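Local atomic coordinates of cricket paralysis virus 1A protein (Cricket paralysis virus, PDB entry 6C3R), a protein that suppresses antiviral RNA silencing in insect cells by inhibiting host AGO2 and recruiting a cellular ubiquitin ligase complex that promotes its degradation. Residues C26-Q31 against Q121-V126; R111-M114 against W119-Q122. All coordinates share one frame; numbering follows the deposited sequence.

Contact 1: residues C26-Q31 against Q121-V126; sequences CTFYVQ and QQWKLV
Trp123 NE1 donates a hydrogen bond to Leu21 O, which fixes the rotation of an indole lying against Cys26 and Phe28. The same carbonyl oxygen takes a weak hydrogen bond from Thr27 OG1, whose stronger partner is Asp22.

Phe28 and Trp123 form a T-shaped (edge-to-face) pair. The edge of the phenyl ring points at the face of the indole, with the planes at 69° and the Phe28 and Trp123 six-membered ring centroids 4.8 Å apart. Phe28 CD2 comes to 3.5 Å from Trp123 CE2, and its neighbour Phe28 CE2 sits above the middle of the indole. Strand 26-30 belongs to a two-stranded parallel sheet with strand 104-108, and the contact packs helix 117-123 against that sheet.

Cys26 comes to the rim of the indole instead. With SG anti to the backbone N (chi1 -166°), its sulfur lies near the ring plane, 3.7 Å from Trp123 CH2. Cys26 CB touches Trp123 CZ2 at 3.6 Å. A type I turn runs from Trp123 to Val126, and Val126 packs on helix 129-136.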
ATOM      1  N   CYS A  26      -3.937 -10.221  -7.671  1.00 48.04           N
ATOM      2  CA  CYS A  26      -5.109 -10.580  -6.914  1.00 45.81           C
ATOM      3  C   CYS A  26      -5.615 -11.931  -7.378  1.00 45.20           C
ATOM      4  O   CYS A  26      -5.685 -12.192  -8.586  1.00 45.56           O
ATOM      5  CB  CYS A  26      -6.207  -9.524  -7.077  1.00 46.05           C
ATOM      6  SG  CYS A  26      -7.543  -9.694  -5.875  1.00 44.82           S
ATOM      7  N   THR A  27      -5.980 -12.775  -6.414  1.00 43.59           N
ATOM      8  CA  THR A  27      -6.575 -14.075  -6.691  1.00 42.53           C
ATOM      9  C   THR A  27      -7.900 -14.256  -5.914  1.00 40.43           C
ATOM     10  O   THR A  27      -8.090 -13.676  -4.840  1.00 38.12           O
ATOM     11  CB  THR A  27      -5.567 -15.216  -6.382  1.00 43.84           C
ATOM     12  OG1 THR A  27      -6.117 -16.467  -6.794  1.00 44.86           O
ATOM     13  CG2 THR A  27      -5.219 -15.305  -4.897  1.00 44.33           C
ATOM     14  N   PHE A  28      -8.794 -15.067  -6.470  1.00 39.30           N
ATOM     15  CA  PHE A  28     -10.068 -15.398  -5.834  1.00 40.65           C
ATOM     16  C   PHE A  28     -10.001 -16.819  -5.299  1.00 42.79           C
ATOM     17  O   PHE A  28      -9.393 -17.679  -5.931  1.00 42.24           O
ATOM     18  CB  PHE A  28     -11.230 -15.360  -6.837  1.00 39.87           C
ATOM     19  CG  PHE A  28     -11.859 -14.025  -7.010  1.00 38.58           C
ATOM     20  CD1 PHE A  28     -12.854 -13.599  -6.143  1.00 37.84           C
ATOM     21  CD2 PHE A  28     -11.509 -13.211  -8.080  1.00 38.51           C
ATOM     22  CE1 PHE A  28     -13.474 -12.369  -6.316  1.00 36.81           C
ATOM     23  CE2 PHE A  28     -12.125 -11.979  -8.256  1.00 38.30           C
ATOM     24  CZ  PHE A  28     -13.106 -11.556  -7.364  1.00 36.96           C
ATOM     25  N   TYR A  29     -10.651 -17.056  -4.155  1.00 45.03           N
ATOM     26  CA  TYR A  29     -10.891 -18.399  -3.627  1.00 46.65           C
ATOM     27  C   TYR A  29     -12.383 -18.584  -3.649  1.00 45.82           C
ATOM     28  O   TYR A  29     -13.117 -17.601  -3.619  1.00 46.16           O
ATOM     29  CB  TYR A  29     -10.400 -18.537  -2.190  1.00 49.55           C
ATOM     30  CG  TYR A  29      -8.901 -18.629  -1.955  1.00 52.98           C
ATOM     31  CD1 TYR A  29      -7.968 -18.528  -2.996  1.00 55.17           C
ATOM     32  CD2 TYR A  29      -8.412 -18.792  -0.654  1.00 56.90           C
ATOM     33  CE1 TYR A  29      -6.606 -18.613  -2.751  1.00 57.81           C
ATOM     34  CE2 TYR A  29      -7.049 -18.865  -0.390  1.00 59.13           C
ATOM     35  CZ  TYR A  29      -6.149 -18.777  -1.442  1.00 60.32           C
ATOM     36  OH  TYR A  29      -4.796 -18.835  -1.185  1.00 63.37           O
ATOM     37  N   VAL A  30     -12.825 -19.842  -3.690  1.00 45.53           N
ATOM     38  CA  VAL A  30     -14.249 -20.187  -3.793  1.00 45.24           C
ATOM     39  C   VAL A  30     -14.686 -21.089  -2.635  1.00 46.94           C
ATOM     40  O   VAL A  30     -14.491 -22.302  -2.671  1.00 49.78           O
ATOM     41  CB  VAL A  30     -14.558 -20.871  -5.134  1.00 44.05           C
ATOM     42  CG1 VAL A  30     -16.017 -21.284  -5.207  1.00 44.00           C
ATOM     43  CG2 VAL A  30     -14.208 -19.948  -6.292  1.00 43.79           C
ATOM     44  N   GLN A  31     -15.305 -20.497  -1.621  1.00 47.35           N
ATOM     45  CA  GLN A  31     -15.623 -21.203  -0.389  1.00 47.84           C
ATOM     46  C   GLN A  31     -17.022 -20.889   0.106  1.00 49.38           C
ATOM     47  O   GLN A  31     -17.484 -19.747   0.010  1.00 49.83           O
ATOM     48  CB  GLN A  31     -14.639 -20.782   0.676  1.00 47.85           C
ATOM     49  CG  GLN A  31     -13.186 -20.838   0.248  1.00 47.02           C
ATOM     50  CD  GLN A  31     -12.272 -20.375   1.343  1.00 46.82           C
ATOM     51  OE1 GLN A  31     -12.710 -19.712   2.278  1.00 46.22           O
ATOM     52  NE2 GLN A  31     -10.992 -20.722   1.236  1.00 47.84           N
ATOM     53  N   GLN A 121     -12.880 -16.506 -15.793  1.00 41.35           N
ATOM     54  CA  GLN A 121     -11.899 -16.909 -16.791  1.00 43.03           C
ATOM     55  C   GLN A 121     -11.201 -15.663 -17.407  1.00 43.80           C
ATOM     56  O   GLN A 121      -9.978 -15.670 -17.623  1.00 43.36           O
ATOM     57  CB  GLN A 121     -12.596 -17.787 -17.845  1.00 43.72           C
ATOM     58  CG  GLN A 121     -11.659 -18.647 -18.664  1.00 45.07           C
ATOM     59  CD  GLN A 121     -11.037 -19.771 -17.859  1.00 44.80           C
ATOM     60  OE1 GLN A 121     -11.683 -20.791 -17.604  1.00 43.61           O
ATOM     61  NE2 GLN A 121      -9.757 -19.606 -17.484  1.00 44.73           N
ATOM     62  N   GLN A 122     -11.963 -14.592 -17.648  1.00 44.44           N
ATOM     63  CA  GLN A 122     -11.372 -13.344 -18.104  1.00 46.25           C
ATOM     64  C   GLN A 122     -10.573 -12.629 -17.029  1.00 46.02           C
ATOM     65  O   GLN A 122      -9.476 -12.134 -17.300  1.00 47.73           O
ATOM     66  CB  GLN A 122     -12.403 -12.394 -18.648  1.00 48.17           C
ATOM     67  CG  GLN A 122     -11.800 -11.075 -19.165  1.00 52.94           C
ATOM     68  CD  GLN A 122     -10.634 -11.205 -20.172  1.00 55.61           C
ATOM     69  OE1 GLN A 122     -10.477 -12.227 -20.859  1.00 57.74           O
ATOM     70  NE2 GLN A 122      -9.824 -10.137 -20.274  1.00 56.67           N
ATOM     71  N   TRP A 123     -11.123 -12.544 -15.822  1.00 44.52           N
ATOM     72  CA  TRP A 123     -10.373 -12.087 -14.664  1.00 42.60           C
ATOM     73  C   TRP A 123      -8.913 -12.565 -14.678  1.00 44.88           C
ATOM     74  O   TRP A 123      -8.015 -11.784 -14.363  1.00 46.04           O
ATOM     75  CB  TRP A 123     -11.066 -12.573 -13.395  1.00 41.02           C
ATOM     76  CG  TRP A 123     -10.198 -12.572 -12.171  1.00 39.73           C
ATOM     77  CD1 TRP A 123      -9.469 -13.619 -11.675  1.00 39.84           C
ATOM     78  CD2 TRP A 123      -9.973 -11.478 -11.298  1.00 38.48           C
ATOM     79  NE1 TRP A 123      -8.801 -13.231 -10.546  1.00 39.25           N
ATOM     80  CE2 TRP A 123      -9.094 -11.916 -10.294  1.00 38.95           C
ATOM     81  CE3 TRP A 123     -10.442 -10.166 -11.255  1.00 39.12           C
ATOM     82  CZ2 TRP A 123      -8.673 -11.080  -9.253  1.00 38.97           C
ATOM     83  CZ3 TRP A 123     -10.024  -9.332 -10.219  1.00 38.84           C
ATOM     84  CH2 TRP A 123      -9.143  -9.792  -9.238  1.00 39.00           C
ATOM     85  N   LYS A 124      -8.680 -13.840 -15.023  1.00 46.36           N
ATOM     86  CA  LYS A 124      -7.328 -14.423 -14.986  1.00 47.94           C
ATOM     87  C   LYS A 124      -6.350 -13.828 -15.998  1.00 48.20           C
ATOM     88  O   LYS A 124      -5.140 -13.903 -15.806  1.00 48.62           O
ATOM     89  CB  LYS A 124      -7.371 -15.933 -15.232  1.00 49.46           C
ATOM     90  CG  LYS A 124      -7.927 -16.758 -14.095  1.00 48.68           C
ATOM     91  CD  LYS A 124      -7.705 -18.235 -14.349  1.00 49.30           C
ATOM     92  CE  LYS A 124      -6.279 -18.657 -14.043  1.00 49.92           C
ATOM     93  NZ  LYS A 124      -6.189 -20.140 -14.038  1.00 51.78           N
ATOM     94  N   LEU A 125      -6.880 -13.278 -17.079  1.00 47.50           N
ATOM     95  CA  LEU A 125      -6.075 -12.765 -18.170  1.00 48.67           C
ATOM     96  C   LEU A 125      -5.759 -11.274 -18.101  1.00 49.86           C
ATOM     97  O   LEU A 125      -5.064 -10.762 -18.986  1.00 52.37           O
ATOM     98  CB  LEU A 125      -6.796 -13.062 -19.483  1.00 48.96           C
ATOM     99  CG  LEU A 125      -7.065 -14.547 -19.746  1.00 47.67           C
ATOM    100  CD1 LEU A 125      -8.092 -14.719 -20.853  1.00 47.11           C
ATOM    101  CD2 LEU A 125      -5.752 -15.247 -20.052  1.00 48.31           C
ATOM    102  N   VAL A 126      -6.254 -10.583 -17.069  1.00 49.89           N
ATOM    103  CA  VAL A 126      -6.005  -9.140 -16.882  1.00 49.35           C
ATOM    104  C   VAL A 126      -4.506  -8.947 -16.688  1.00 50.80           C
ATOM    105  O   VAL A 126      -3.895  -9.655 -15.886  1.00 53.19           O
ATOM    106  CB  VAL A 126      -6.820  -8.544 -15.687  1.00 46.65           C
ATOM    107  CG1 VAL A 126      -6.436  -7.101 -15.402  1.00 45.17           C
ATOM    108  CG2 VAL A 126      -8.317  -8.627 -15.967  1.00 46.05           C
TER

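Contact 2: residues R111-M114 against W119-Q122; sequences RFFM and WFQQ
Phe113 and Phe120 form the closer of two ring contacts between these segments. Their planes meet at 57° and the centroids of the Phe113 and Phe120 rings are 5.3 Å apart, so the rings are inclined to each other. Phe113 CD1 lies over one face of the Phe120 ring, 3.5 Å from Phe120 CD2. Its neighbour Phe113 CE1 reaches the stem of the same residue, 3.9 Å from Phe120 CB.

Other apolar contacts involve the outer part of the Phe120 ring. Phe120 CE2 is 3.7 Å from Phe113 CA, so the phenyl also rests on the backbone of the first helix. Phe112 comes to the edge of the Phe120 ring, with Phe112 CD1 4.1 Å from Phe120 CE2. The side chains of Phe112 and Phe120 cross at about a right angle. Phe120 CG stands anti to its own carbonyl carbon (chi1 -79°), and this directs the phenyl to the first helix. The arrangement is a pair of short consecutive helices, 110-114 and 117-123, joined by a tight link and held together by aromatic side chains. Val108, on strand 104-108, touches both Phe113 and Phe120, so the pair packs on the small sheet.

Polar interactions flank the aromatic cluster. His116 ND1 hydrogen-bonds to Phe112 O. Arg111 forms salt bridges with Asp115 in the link and with Glu5 on helix 2-16.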
ATOM      1  N   ARG A 111     -21.872 -20.731  -5.625  1.00 33.53           N
ATOM      2  CA  ARG A 111     -23.003 -20.460  -6.498  1.00 33.47           C
ATOM      3  C   ARG A 111     -22.639 -19.275  -7.411  1.00 32.66           C
ATOM      4  O   ARG A 111     -22.872 -19.302  -8.616  1.00 33.12           O
ATOM      5  CB  ARG A 111     -24.247 -20.193  -5.652  1.00 33.87           C
ATOM      6  CG  ARG A 111     -25.550 -19.955  -6.400  1.00 35.18           C
ATOM      7  CD  ARG A 111     -26.158 -21.186  -7.074  1.00 36.78           C
ATOM      8  NE  ARG A 111     -25.647 -21.309  -8.453  1.00 37.89           N
ATOM      9  CZ  ARG A 111     -25.081 -22.375  -9.026  1.00 37.55           C
ATOM     10  NH1 ARG A 111     -24.941 -23.536  -8.402  1.00 37.93           N
ATOM     11  NH2 ARG A 111     -24.655 -22.266 -10.279  1.00 38.31           N
ATOM     12  N   PHE A 112     -22.016 -18.263  -6.830  1.00 31.52           N
ATOM     13  CA  PHE A 112     -21.663 -17.055  -7.548  1.00 30.77           C
ATOM     14  C   PHE A 112     -20.579 -17.282  -8.597  1.00 31.51           C
ATOM     15  O   PHE A 112     -20.666 -16.757  -9.721  1.00 29.72           O
ATOM     16  CB  PHE A 112     -21.192 -16.011  -6.544  1.00 30.27           C
ATOM     17  CG  PHE A 112     -20.938 -14.677  -7.146  1.00 29.67           C
ATOM     18  CD1 PHE A 112     -19.700 -14.379  -7.707  1.00 29.04           C
ATOM     19  CD2 PHE A 112     -21.935 -13.711  -7.152  1.00 29.62           C
ATOM     20  CE1 PHE A 112     -19.462 -13.144  -8.265  1.00 29.22           C
ATOM     21  CE2 PHE A 112     -21.699 -12.476  -7.711  1.00 29.43           C
ATOM     22  CZ  PHE A 112     -20.461 -12.193  -8.270  1.00 29.34           C
ATOM     23  N   PHE A 113     -19.548 -18.036  -8.201  1.00 32.58           N
ATOM     24  CA  PHE A 113     -18.486 -18.466  -9.111  1.00 34.40           C
ATOM     25  C   PHE A 113     -19.027 -19.199 -10.325  1.00 35.06           C
ATOM     26  O   PHE A 113     -18.613 -18.933 -11.438  1.00 33.83           O
ATOM     27  CB  PHE A 113     -17.478 -19.351  -8.388  1.00 35.69           C
ATOM     28  CG  PHE A 113     -16.503 -20.034  -9.312  1.00 37.32           C
ATOM     29  CD1 PHE A 113     -15.578 -19.289 -10.038  1.00 37.29           C
ATOM     30  CD2 PHE A 113     -16.514 -21.423  -9.472  1.00 37.77           C
ATOM     31  CE1 PHE A 113     -14.672 -19.918 -10.889  1.00 37.80           C
ATOM     32  CE2 PHE A 113     -15.602 -22.052 -10.315  1.00 38.17           C
ATOM     33  CZ  PHE A 113     -14.684 -21.302 -11.025  1.00 37.87           C
ATOM     34  N   MET A 114     -19.987 -20.085 -10.097  1.00 37.41           N
ATOM     35  CA  MET A 114     -20.551 -20.893 -11.157  1.00 39.43           C
ATOM     36  C   MET A 114     -21.671 -20.234 -11.932  1.00 38.90           C
ATOM     37  O   MET A 114     -21.985 -20.687 -13.021  1.00 39.56           O
ATOM     38  CB  MET A 114     -20.991 -22.231 -10.589  1.00 43.28           C
ATOM     39  CG  MET A 114     -19.801 -23.018 -10.062  1.00 45.66           C
ATOM     40  SD  MET A 114     -20.170 -24.723  -9.657  1.00 49.97           S
ATOM     41  CE  MET A 114     -21.472 -24.532  -8.435  1.00 48.69           C
ATOM     42  N   TRP A 119     -16.738 -14.884 -16.731  1.00 40.42           N
ATOM     43  CA  TRP A 119     -16.168 -13.697 -16.090  1.00 37.98           C
ATOM     44  C   TRP A 119     -14.884 -14.020 -15.312  1.00 36.92           C
ATOM     45  O   TRP A 119     -13.913 -13.300 -15.431  1.00 37.70           O
ATOM     46  CB  TRP A 119     -17.206 -13.015 -15.193  1.00 36.49           C
ATOM     47  CG  TRP A 119     -16.768 -11.684 -14.694  1.00 35.43           C
ATOM     48  CD1 TRP A 119     -17.044 -10.474 -15.243  1.00 35.04           C
ATOM     49  CD2 TRP A 119     -15.964 -11.423 -13.531  1.00 34.96           C
ATOM     50  NE1 TRP A 119     -16.459  -9.477 -14.510  1.00 34.40           N
ATOM     51  CE2 TRP A 119     -15.787 -10.027 -13.457  1.00 34.10           C
ATOM     52  CE3 TRP A 119     -15.355 -12.242 -12.560  1.00 33.98           C
ATOM     53  CZ2 TRP A 119     -15.053  -9.429 -12.452  1.00 34.20           C
ATOM     54  CZ3 TRP A 119     -14.623 -11.649 -11.558  1.00 33.57           C
ATOM     55  CH2 TRP A 119     -14.472 -10.256 -11.507  1.00 34.12           C
ATOM     56  N   PHE A 120     -14.889 -15.090 -14.526  1.00 36.48           N
ATOM     57  CA  PHE A 120     -13.696 -15.496 -13.759  1.00 37.40           C
ATOM     58  C   PHE A 120     -12.540 -15.992 -14.619  1.00 38.56           C
ATOM     59  O   PHE A 120     -11.389 -15.932 -14.212  1.00 36.75           O
ATOM     60  CB  PHE A 120     -14.037 -16.554 -12.696  1.00 36.82           C
ATOM     61  CG  PHE A 120     -14.651 -15.960 -11.481  1.00 35.83           C
ATOM     62  CD1 PHE A 120     -13.865 -15.272 -10.574  1.00 35.66           C
ATOM     63  CD2 PHE A 120     -16.019 -16.011 -11.281  1.00 35.25           C
ATOM     64  CE1 PHE A 120     -14.433 -14.671  -9.470  1.00 35.00           C
ATOM     65  CE2 PHE A 120     -16.588 -15.420 -10.182  1.00 34.79           C
ATOM     66  CZ  PHE A 120     -15.799 -14.748  -9.277  1.00 35.05           C
ATOM     67  N   GLN A 121     -12.880 -16.506 -15.793  1.00 41.35           N
ATOM     68  CA  GLN A 121     -11.899 -16.909 -16.791  1.00 43.03           C
ATOM     69  C   GLN A 121     -11.201 -15.663 -17.407  1.00 43.80           C
ATOM     70  O   GLN A 121      -9.978 -15.670 -17.623  1.00 43.36           O
ATOM     71  CB  GLN A 121     -12.596 -17.787 -17.845  1.00 43.72           C
ATOM     72  CG  GLN A 121     -11.659 -18.647 -18.664  1.00 45.07           C
ATOM     73  CD  GLN A 121     -11.037 -19.771 -17.859  1.00 44.80           C
ATOM     74  OE1 GLN A 121     -11.683 -20.791 -17.604  1.00 43.61           O
ATOM     75  NE2 GLN A 121      -9.757 -19.606 -17.484  1.00 44.73           N
ATOM     76  N   GLN A 122     -11.963 -14.592 -17.648  1.00 44.44           N
ATOM     77  CA  GLN A 122     -11.372 -13.344 -18.104  1.00 46.25           C
ATOM     78  C   GLN A 122     -10.573 -12.629 -17.029  1.00 46.02           C
ATOM     79  O   GLN A 122      -9.476 -12.134 -17.300  1.00 47.73           O
ATOM     80  CB  GLN A 122     -12.403 -12.394 -18.648  1.00 48.17           C
ATOM     81  CG  GLN A 122     -11.800 -11.075 -19.165  1.00 52.94           C
ATOM     82  CD  GLN A 122     -10.634 -11.205 -20.172  1.00 55.61           C
ATOM     83  OE1 GLN A 122     -10.477 -12.227 -20.859  1.00 57.74           O
ATOM     84  NE2 GLN A 122      -9.824 -10.137 -20.274  1.00 56.67           N
TER

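In the fold
Contact 1 and contact 2 are parts of one buried aromatic cluster, with centres about 8 Å apart. Both use helix 117-123 and share Gln121 and Gln122. Phe28 of contact 1 meets Phe120 of contact 2 edge-to-face, with Phe28 CD2 3.6 Å from Phe120 CE1. Further along the strand, Val30 CG2 lies 3.8 Å from Phe113 CG. Val30 and Phe113 both touch Ala9 and Ile13 on helix 2-16, which carries the BC-box (residues 3-12) used to assemble the ubiquitin ligase. The side chain of Trp123 in contact 1 is about 11 Å from that of Arg133, a residue involved in inhibiting the formation of host stress granules.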